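Exoribonuclease II, mitochondrial (Candida glabrata, PDB 6F3H) degrades RNA in mitochondria from the 3' end as a magnesium-binding exoribonuclease of the RNB family, the nuclease component of the mitochondrial degradosome mtEXO. Local coordinates at residues T136-A141 and T218-R223; R175-L180 and P212-A217; N281-H286 and I324-D329. The protein carries 1 engineered substitution. All blocks are in the same frame, centred on the assembly; numbering follows the deposited sequence.

Interaction 1 (T136-A141 and T218-R223)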
loop_
_atom_site.group_PDB
_atom_site.type_symbol
_atom_site.label_atom_id
_atom_site.label_comp_id
_atom_site.label_asym_id
_atom_site.label_seq_id
_atom_site.Cartn_x
_atom_site.Cartn_y
_atom_site.Cartn_z
ATOM N N THR A 136 -3.654 31.487 14.169
ATOM C CA THR A 136 -3.343 31.091 15.538
ATOM C C THR A 136 -2.579 29.783 15.542
ATOM O O THR A 136 -1.514 29.667 16.159
ATOM C CB THR A 136 -4.629 30.980 16.356
ATOM O OG1 THR A 136 -5.500 32.061 16.009
ATOM C CG2 THR A 136 -4.336 31.038 17.828
ATOM N N PHE A 137 -3.082 28.807 14.796
ATOM C CA PHE A 137 -2.429 27.516 14.728
ATOM C C PHE A 137 -1.018 27.633 14.200
ATOM O O PHE A 137 -0.108 26.964 14.701
ATOM C CB PHE A 137 -3.237 26.618 13.832
ATOM C CG PHE A 137 -4.327 25.933 14.538
ATOM C CD1 PHE A 137 -4.048 25.039 15.547
ATOM C CD2 PHE A 137 -5.643 26.241 14.264
ATOM C CE1 PHE A 137 -5.078 24.394 16.224
ATOM C CE2 PHE A 137 -6.671 25.609 14.944
ATOM C CZ PHE A 137 -6.388 24.688 15.924
ATOM N N THR A 138 -0.813 28.464 13.177
ATOM C CA THR A 138 0.543 28.661 12.679
ATOM C C THR A 138 1.440 29.281 13.742
ATOM O O THR A 138 2.574 28.832 13.943
ATOM C CB THR A 138 0.544 29.508 11.410
ATOM O OG1 THR A 138 -0.592 29.175 10.597
ATOM C CG2 THR A 138 1.797 29.218 10.619
ATOM N N LYS A 139 0.938 30.275 14.471
ATOM C CA LYS A 139 1.795 30.967 15.425
ATOM C C LYS A 139 2.290 30.013 16.492
ATOM O O LYS A 139 3.497 29.842 16.682
ATOM C CB LYS A 139 1.041 32.122 16.072
ATOM N N PHE A 140 1.363 29.352 17.178
ATOM C CA PHE A 140 1.757 28.381 18.185
ATOM C C PHE A 140 2.615 27.281 17.597
ATOM O O PHE A 140 3.418 26.672 18.317
ATOM C CB PHE A 140 0.532 27.788 18.834
ATOM C CG PHE A 140 -0.162 28.725 19.707
ATOM C CD1 PHE A 140 0.433 29.129 20.885
ATOM C CD2 PHE A 140 -1.385 29.245 19.353
ATOM C CE1 PHE A 140 -0.199 30.006 21.720
ATOM C CE2 PHE A 140 -2.029 30.126 20.181
ATOM C CZ PHE A 140 -1.436 30.510 21.367
ATOM N N ALA A 141 2.415 26.964 16.319
ATOM C CA ALA A 141 3.265 25.971 15.688
ATOM C C ALA A 141 4.687 26.488 15.541
ATOM O O ALA A 141 5.636 25.830 15.981
ATOM C CB ALA A 141 2.681 25.577 14.339
ATOM N N THR A 218 6.282 19.177 14.116
ATOM C CA THR A 218 7.123 18.008 13.925
ATOM C C THR A 218 7.275 17.696 12.454
ATOM O O THR A 218 8.378 17.395 11.986
ATOM C CB THR A 218 6.519 16.799 14.640
ATOM O OG1 THR A 218 6.068 17.166 15.939
ATOM C CG2 THR A 218 7.531 15.730 14.792
ATOM N N TYR A 219 6.181 17.798 11.705
ATOM C CA TYR A 219 6.240 17.606 10.270
ATOM C C TYR A 219 7.266 18.537 9.655
ATOM O O TYR A 219 8.208 18.117 8.974
ATOM C CB TYR A 219 4.871 17.898 9.675
ATOM C CG TYR A 219 4.926 17.844 8.190
ATOM C CD1 TYR A 219 5.180 16.646 7.568
ATOM C CD2 TYR A 219 4.778 18.981 7.401
ATOM C CE1 TYR A 219 5.258 16.548 6.208
ATOM C CE2 TYR A 219 4.857 18.896 6.002
ATOM C CZ TYR A 219 5.099 17.663 5.416
ATOM O OH TYR A 219 5.183 17.501 4.046
ATOM N N TRP A 220 7.097 19.817 9.920
ATOM C CA TRP A 220 8.037 20.824 9.470
ATOM C C TRP A 220 9.457 20.517 9.917
ATOM O O TRP A 220 10.407 20.682 9.146
ATOM C CB TRP A 220 7.595 22.172 10.013
ATOM C CG TRP A 220 6.451 22.741 9.272
ATOM C CD1 TRP A 220 6.056 22.408 8.011
ATOM C CD2 TRP A 220 5.591 23.810 9.696
ATOM N NE1 TRP A 220 4.979 23.178 7.634
ATOM C CE2 TRP A 220 4.674 24.047 8.650
ATOM C CE3 TRP A 220 5.504 24.585 10.859
ATOM C CZ2 TRP A 220 3.677 25.020 8.734
ATOM C CZ3 TRP A 220 4.513 25.560 10.941
ATOM C CH2 TRP A 220 3.613 25.767 9.882
ATOM N N GLY A 221 9.633 20.114 11.169
ATOM C CA GLY A 221 10.969 19.783 11.627
ATOM C C GLY A 221 11.570 18.654 10.819
ATOM O O GLY A 221 12.753 18.680 10.465
ATOM N N VAL A 222 10.751 17.657 10.494
ATOM C CA VAL A 222 11.242 16.520 9.736
ATOM C C VAL A 222 11.569 16.935 8.314
ATOM O O VAL A 222 12.612 16.561 7.774
ATOM C CB VAL A 222 10.216 15.382 9.785
ATOM C CG1 VAL A 222 10.594 14.272 8.861
ATOM C CG2 VAL A 222 10.164 14.856 11.160
ATOM N N ARG A 223 10.718 17.740 7.685
ATOM C CA ARG A 223 11.068 18.149 6.333
ATOM C C ARG A 223 12.385 18.884 6.328
ATOM O O ARG A 223 13.185 18.718 5.403
ATOM C CB ARG A 223 9.982 19.011 5.718
ATOM C CG ARG A 223 8.687 18.327 5.778
ATOM C CD ARG A 223 8.653 17.293 4.663
ATOM N NE ARG A 223 8.155 17.846 3.415
ATOM C CZ ARG A 223 8.887 18.003 2.329
ATOM N NH1 ARG A 223 10.166 17.648 2.340
ATOM N NH2 ARG A 223 8.331 18.511 1.239
#
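T138 and A141, one helical turn apart on helix 123-159, are the two residues through which 136-141 receives the indole of W220, a side chain reaching over from helix 212-226. Taken in sequence order, T138 comes first. Its methyl CG2 lies at the rim of the indole, near the ring plane, 4.0 Å from W220 CH2. That branch is available because CG2 stands anti to the backbone N while the hydroxyl turns back along its own helix, where T138 OG1 bonds to the carbonyl oxygen of L134; methyl and hydroxyl thus divide the work between packing and polarity. Three residues on, A141 points its CB at the indole and meets the neighbouring ring atom W220 CZ3 at 3.9 Å, approaching obliquely.

A141 CA and T218 CA, the nearest such pair of the two segments, stand 9.0 Å apart, and it is the indole that makes the contact. With CG of W220 anti to its own carbonyl carbon (chi1 -77°), the six-membered ring leads toward helix 123-159. The polar edge is satisfied separately, W220 NE1 donating to the carbonyl oxygen of T46, and the ring of W142 also meets the indole. All three touching residues are buried, making this a helix-helix packing contact in which an indole of helix 212-226 lies against two residues on one side of helix 123-159.

Interaction 2 (R175-L180 and P212-A217); sequences RIIKNL and PTTLLA
Apolar packing between I177 and T214 forms the inner half of this contact. Methyl meets methyl, I177 CG2 lying 3.7 Å from T214 CG2, and the same threonine methyl also approaches the backbone N of K178. With T214 OG1 beside its backbone N (chi1 -53°), CG2 falls anti to that nitrogen and turns to the partner helix.

The two elements are the last turn of helix 170-178 and the first turn of helix 212-226, packed so closely that K178 CA and T214 CA are 6.4 Å apart. N179 is the first residue to leave helical geometry, though N179 N still donates a hydrogen bond to R175 O.

The polar side is organised by an acid just ahead of helix 212-226. K178 crosses T214 at about a right angle, its aliphatic CD 3.9 Å from T214 OG1. Bends at chi2 and chi3 carry the ammonium onward to D211, whose OD2 receives both a salt bridge from K178 NZ and a hydrogen bond from T214 OG1, while D211 OD1 accepts from the backbone N of T213.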
loop_
_atom_site.group_PDB
_atom_site.type_symbol
_atom_site.label_atom_id
_atom_site.label_comp_id
_atom_site.label_asym_id
_atom_site.label_seq_id
_atom_site.Cartn_x
_atom_site.Cartn_y
_atom_site.Cartn_z
ATOM N N ARG A 175 4.015 12.236 19.625
ATOM C CA ARG A 175 3.792 12.115 21.062
ATOM C C ARG A 175 5.089 12.325 21.823
ATOM O O ARG A 175 5.131 13.064 22.810
ATOM C CB ARG A 175 3.205 10.745 21.388
ATOM C CG ARG A 175 1.707 10.722 21.319
ATOM C CD ARG A 175 1.109 9.395 21.705
ATOM N NE ARG A 175 -0.045 9.170 20.852
ATOM C CZ ARG A 175 -0.042 8.336 19.825
ATOM N NH1 ARG A 175 1.047 7.626 19.555
ATOM N NH2 ARG A 175 -1.127 8.205 19.078
ATOM N N ILE A 176 6.169 11.722 21.343
ATOM C CA ILE A 176 7.454 11.878 22.001
ATOM C C ILE A 176 7.861 13.335 22.030
ATOM O O ILE A 176 8.392 13.834 23.029
ATOM C CB ILE A 176 8.499 11.025 21.280
ATOM C CG1 ILE A 176 8.075 9.570 21.345
ATOM C CG2 ILE A 176 9.877 11.273 21.842
ATOM C CD1 ILE A 176 9.060 8.663 20.762
ATOM N N ILE A 177 7.652 14.034 20.925
ATOM C CA ILE A 177 8.037 15.433 20.879
ATOM C C ILE A 177 7.301 16.218 21.951
ATOM O O ILE A 177 7.893 16.988 22.708
ATOM C CB ILE A 177 7.761 16.002 19.483
ATOM C CG1 ILE A 177 8.607 15.281 18.438
ATOM C CG2 ILE A 177 8.075 17.449 19.473
ATOM C CD1 ILE A 177 10.055 15.240 18.767
ATOM N N LYS A 178 6.007 15.979 22.076
ATOM C CA LYS A 178 5.237 16.720 23.058
ATOM C C LYS A 178 5.690 16.400 24.476
ATOM O O LYS A 178 5.922 17.311 25.280
ATOM C CB LYS A 178 3.760 16.398 22.873
ATOM C CG LYS A 178 2.901 16.877 23.994
ATOM C CD LYS A 178 2.658 18.340 23.841
ATOM C CE LYS A 178 1.310 18.728 24.389
ATOM N NZ LYS A 178 0.910 20.040 23.809
ATOM N N ASN A 179 5.884 15.117 24.780
ATOM C CA ASN A 179 6.041 14.625 26.145
ATOM C C ASN A 179 7.479 14.631 26.615
ATOM O O ASN A 179 7.812 13.922 27.569
ATOM C CB ASN A 179 5.472 13.212 26.267
ATOM C CG ASN A 179 3.974 13.188 26.136
ATOM O OD1 ASN A 179 3.308 14.170 26.473
ATOM N ND2 ASN A 179 3.426 12.080 25.629
ATOM N N LEU A 180 8.337 15.422 25.993
ATOM C CA LEU A 180 9.756 15.343 26.269
ATOM C C LEU A 180 10.275 16.671 26.779
ATOM O O LEU A 180 10.011 17.712 26.172
ATOM C CB LEU A 180 10.527 14.925 25.027
ATOM C CG LEU A 180 11.990 14.640 25.342
ATOM C CD1 LEU A 180 12.147 13.409 26.217
ATOM C CD2 LEU A 180 12.719 14.427 24.059
ATOM N N PRO A 212 -2.388 19.195 17.764
ATOM C CA PRO A 212 -2.178 19.581 16.366
ATOM C C PRO A 212 -0.962 20.457 16.134
ATOM O O PRO A 212 -0.248 20.228 15.149
ATOM C CB PRO A 212 -3.486 20.286 16.006
ATOM C CG PRO A 212 -4.131 20.596 17.305
ATOM C CD PRO A 212 -3.714 19.571 18.260
ATOM N N THR A 213 -0.679 21.436 17.006
ATOM C CA THR A 213 0.442 22.329 16.726
ATOM C C THR A 213 1.757 21.567 16.777
ATOM O O THR A 213 2.585 21.693 15.869
ATOM C CB THR A 213 0.462 23.539 17.669
ATOM O OG1 THR A 213 0.562 23.113 19.027
ATOM C CG2 THR A 213 -0.779 24.411 17.469
ATOM N N THR A 214 1.975 20.774 17.831
ATOM C CA THR A 214 3.136 19.885 17.852
ATOM C C THR A 214 3.179 19.003 16.611
ATOM O O THR A 214 4.247 18.775 16.034
ATOM C CB THR A 214 3.145 19.047 19.126
ATOM O OG1 THR A 214 3.029 19.918 20.253
ATOM C CG2 THR A 214 4.429 18.271 19.257
ATOM N N LEU A 215 2.026 18.508 16.173
ATOM C CA LEU A 215 2.001 17.698 14.967
ATOM C C LEU A 215 2.585 18.472 13.806
ATOM O O LEU A 215 3.528 18.023 13.139
ATOM C CB LEU A 215 0.568 17.287 14.649
ATOM C CG LEU A 215 0.394 16.877 13.196
ATOM C CD1 LEU A 215 1.029 15.534 12.959
ATOM C CD2 LEU A 215 -1.052 16.860 12.849
ATOM N N LEU A 216 2.037 19.651 13.567
ATOM C CA LEU A 216 2.478 20.474 12.456
ATOM C C LEU A 216 3.961 20.781 12.563
ATOM O O LEU A 216 4.720 20.564 11.617
ATOM C CB LEU A 216 1.642 21.736 12.438
ATOM C CG LEU A 216 1.725 22.550 11.182
ATOM C CD1 LEU A 216 1.850 21.625 10.006
ATOM C CD2 LEU A 216 0.433 23.297 11.108
ATOM N N ALA A 217 4.398 21.245 13.729
ATOM C CA ALA A 217 5.812 21.572 13.914
ATOM C C ALA A 217 6.707 20.362 13.677
ATOM O O ALA A 217 7.786 20.492 13.097
ATOM C CB ALA A 217 6.044 22.133 15.319
#

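Interaction 3 (N281-H286 and I324-D329); sequences NDKDYH and IDMYRD
A Schellman motif at the end of helix 251-281 and a type I beta turn running from D325 to R328 meet at the surface here, joined by the side chain of N281. Across the two segments one hydrogen bond is formed: the backbone N of D325 donates to N281 OD1 over 3.2 Å. The bond is nearly straight at hydrogen, 169°, but its donor is tilted 33° from the carbonyl plane of the amide. Because CG of N281 lies anti to its carbonyl carbon, beside the backbone N (chi1 -56°), the amide extends across to the turn. The same oxygen also rests against I324, 3.6 Å from its CG2, so the acceptor is bordered on one flank by a buried aliphatic side chain. At the other end of the amide, N281 ND2 makes a weak hydrogen bond to the carbonyl oxygen of H323, two residues before D325. Together the two bonds tie the amide ends to the backbone at H323 and D325, on either side of I324 in the sequence, which may limit rotation of the group.

Farther out, K283 takes the positive phi of the Schellman ending and sends its bent chain toward the selenomethionine M326. There K283 NZ comes to 4.2 Å from M326 CE, a loose contact with a poorly ordered side chain. I324 also packs on A277 and V280 of helix 251-281, while Y327 reaches helix 334-343. The chain beyond K283 starts a new helix with D284 at the N-cap, its OD1 accepting a weak bond from the backbone N of H286. The contact thus exemplifies a side-chain amide near a helix C-terminus anchoring the backbone at the start of a beta turn.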
loop_
_atom_site.group_PDB
_atom_site.type_symbol
_atom_site.label_atom_id
_atom_site.label_comp_id
_atom_site.label_asym_id
_atom_site.label_seq_id
_atom_site.Cartn_x
_atom_site.Cartn_y
_atom_site.Cartn_z
ATOM N N ASN A 281 34.000 10.882 -20.384
ATOM C CA ASN A 281 34.059 11.315 -21.770
ATOM C C ASN A 281 35.094 10.533 -22.540
ATOM O O ASN A 281 34.916 10.277 -23.733
ATOM C CB ASN A 281 34.368 12.795 -21.837
ATOM C CG ASN A 281 33.391 13.604 -21.060
ATOM O OD1 ASN A 281 32.177 13.413 -21.181
ATOM N ND2 ASN A 281 33.898 14.523 -20.250
ATOM N N ASP A 282 36.173 10.147 -21.878
ATOM C CA ASP A 282 37.167 9.275 -22.474
ATOM C C ASP A 282 36.734 7.815 -22.424
ATOM O O ASP A 282 37.463 6.937 -22.898
ATOM C CB ASP A 282 38.506 9.471 -21.767
ATOM C CG ASP A 282 38.968 10.914 -21.806
ATOM O OD1 ASP A 282 38.470 11.674 -22.659
ATOM O OD2 ASP A 282 39.827 11.303 -20.987
ATOM N N LYS A 283 35.551 7.543 -21.892
ATOM C CA LYS A 283 35.000 6.202 -21.839
ATOM C C LYS A 283 35.893 5.220 -21.088
ATOM O O LYS A 283 35.836 4.013 -21.328
ATOM C CB LYS A 283 34.693 5.671 -23.247
ATOM C CG LYS A 283 33.907 6.620 -24.127
ATOM C CD LYS A 283 32.578 5.963 -24.433
ATOM C CE LYS A 283 31.883 6.518 -25.667
ATOM N NZ LYS A 283 30.424 6.840 -25.407
ATOM N N ASP A 284 36.701 5.691 -20.145
ATOM C CA ASP A 284 37.481 4.744 -19.343
ATOM C C ASP A 284 36.694 4.421 -18.079
ATOM O O ASP A 284 36.835 5.045 -17.035
ATOM C CB ASP A 284 38.861 5.290 -19.003
ATOM C CG ASP A 284 39.551 4.489 -17.877
ATOM O OD1 ASP A 284 39.169 3.318 -17.644
ATOM O OD2 ASP A 284 40.525 5.011 -17.280
ATOM N N TYR A 285 35.858 3.410 -18.204
ATOM C CA TYR A 285 34.999 3.038 -17.106
ATOM C C TYR A 285 35.754 2.276 -16.046
ATOM O O TYR A 285 35.275 2.162 -14.918
ATOM C CB TYR A 285 33.827 2.246 -17.674
ATOM C CG TYR A 285 33.128 3.035 -18.761
ATOM C CD1 TYR A 285 32.743 4.356 -18.542
ATOM C CD2 TYR A 285 32.892 2.485 -20.009
ATOM C CE1 TYR A 285 32.127 5.093 -19.530
ATOM C CE2 TYR A 285 32.269 3.212 -21.005
ATOM C CZ TYR A 285 31.890 4.516 -20.761
ATOM O OH TYR A 285 31.271 5.257 -21.740
ATOM N N HIS A 286 36.947 1.804 -16.375
ATOM C CA HIS A 286 37.712 1.001 -15.435
ATOM C C HIS A 286 38.138 1.801 -14.198
ATOM O O HIS A 286 37.939 1.363 -13.059
ATOM C CB HIS A 286 38.902 0.420 -16.185
ATOM C CG HIS A 286 39.896 -0.225 -15.297
ATOM N ND1 HIS A 286 40.996 0.449 -14.821
ATOM C CD2 HIS A 286 39.950 -1.474 -14.777
ATOM C CE1 HIS A 286 41.693 -0.362 -14.048
ATOM N NE2 HIS A 286 41.081 -1.534 -14.003
ATOM N N ILE A 324 29.590 16.413 -18.532
ATOM C CA ILE A 324 29.654 15.216 -19.367
ATOM C C ILE A 324 28.956 15.487 -20.691
ATOM O O ILE A 324 27.801 15.918 -20.705
ATOM C CB ILE A 324 29.031 14.001 -18.659
ATOM C CG1 ILE A 324 29.886 13.596 -17.468
ATOM C CG2 ILE A 324 28.949 12.838 -19.607
ATOM C CD1 ILE A 324 29.138 12.889 -16.440
ATOM N N ASP A 325 29.631 15.174 -21.799
ATOM C CA ASP A 325 29.185 15.650 -23.108
ATOM C C ASP A 325 27.775 15.201 -23.424
ATOM O O ASP A 325 26.894 16.018 -23.708
ATOM C CB ASP A 325 30.124 15.152 -24.196
ATOM C CG ASP A 325 31.515 15.648 -24.007
ATOM O OD1 ASP A 325 32.104 15.341 -22.958
ATOM O OD2 ASP A 325 32.017 16.353 -24.903
HETATM N N MSE A 326 27.555 13.903 -23.419
HETATM C CA MSE A 326 26.280 13.366 -23.827
HETATM C C MSE A 326 25.145 13.934 -23.012
HETATM O O MSE A 326 24.092 14.271 -23.534
HETATM C CB MSE A 326 26.309 11.874 -23.677
HETATM C CG MSE A 326 27.422 11.270 -24.455
HETATM SE SE MSE A 326 27.346 9.393 -24.096
HETATM C CE MSE A 326 28.616 9.350 -22.619
ATOM N N TYR A 327 25.375 14.026 -21.712
ATOM C CA TYR A 327 24.326 14.326 -20.757
ATOM C C TYR A 327 24.240 15.792 -20.433
ATOM O O TYR A 327 23.512 16.162 -19.515
ATOM C CB TYR A 327 24.563 13.556 -19.470
ATOM C CG TYR A 327 24.568 12.067 -19.653
ATOM C CD1 TYR A 327 23.393 11.372 -19.881
ATOM C CD2 TYR A 327 25.751 11.349 -19.620
ATOM C CE1 TYR A 327 23.395 9.997 -20.052
ATOM C CE2 TYR A 327 25.761 9.970 -19.790
ATOM C CZ TYR A 327 24.580 9.302 -20.007
ATOM O OH TYR A 327 24.571 7.936 -20.182
ATOM N N ARG A 328 24.957 16.636 -21.162
ATOM C CA ARG A 328 25.272 17.944 -20.613
ATOM C C ARG A 328 24.053 18.855 -20.531
ATOM O O ARG A 328 23.874 19.558 -19.528
ATOM C CB ARG A 328 26.384 18.581 -21.438
ATOM C CG ARG A 328 26.742 19.972 -20.992
ATOM C CD ARG A 328 27.951 20.551 -21.739
ATOM N NE ARG A 328 29.194 19.810 -21.553
ATOM C CZ ARG A 328 29.786 19.111 -22.513
ATOM N NH1 ARG A 328 29.236 19.032 -23.721
ATOM N NH2 ARG A 328 30.922 18.477 -22.264
ATOM N N ASP A 329 23.188 18.843 -21.541
ATOM C CA ASP A 329 22.119 19.833 -21.638
ATOM C C ASP A 329 20.774 19.364 -21.087
ATOM O O ASP A 329 19.789 20.096 -21.227
ATOM C CB ASP A 329 21.951 20.291 -23.084
#

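How the interactions relate
Helix 212-226 serves two of the three contacts. Its first turns meet helix 170-178 in interaction 2 and its later turns meet helix 123-159 in interaction 1; the two centres are 9 Å apart, and the sets touch directly, for example through F137 and T213 and through T218 and I177. Helices 123-159, 170-178 and 212-226 thus pack together. Along the chain interaction 2 is nested within the loop closed by interaction 1. Interaction 3 follows later in sequence, its centre about 44 and 48 Å from those of interactions 1 and 2, beside helices 251-281 and 334-343. All three lie away from the magnesium site; interactions 1 and 2 are buried helix packing, and interaction 3 is a surface contact.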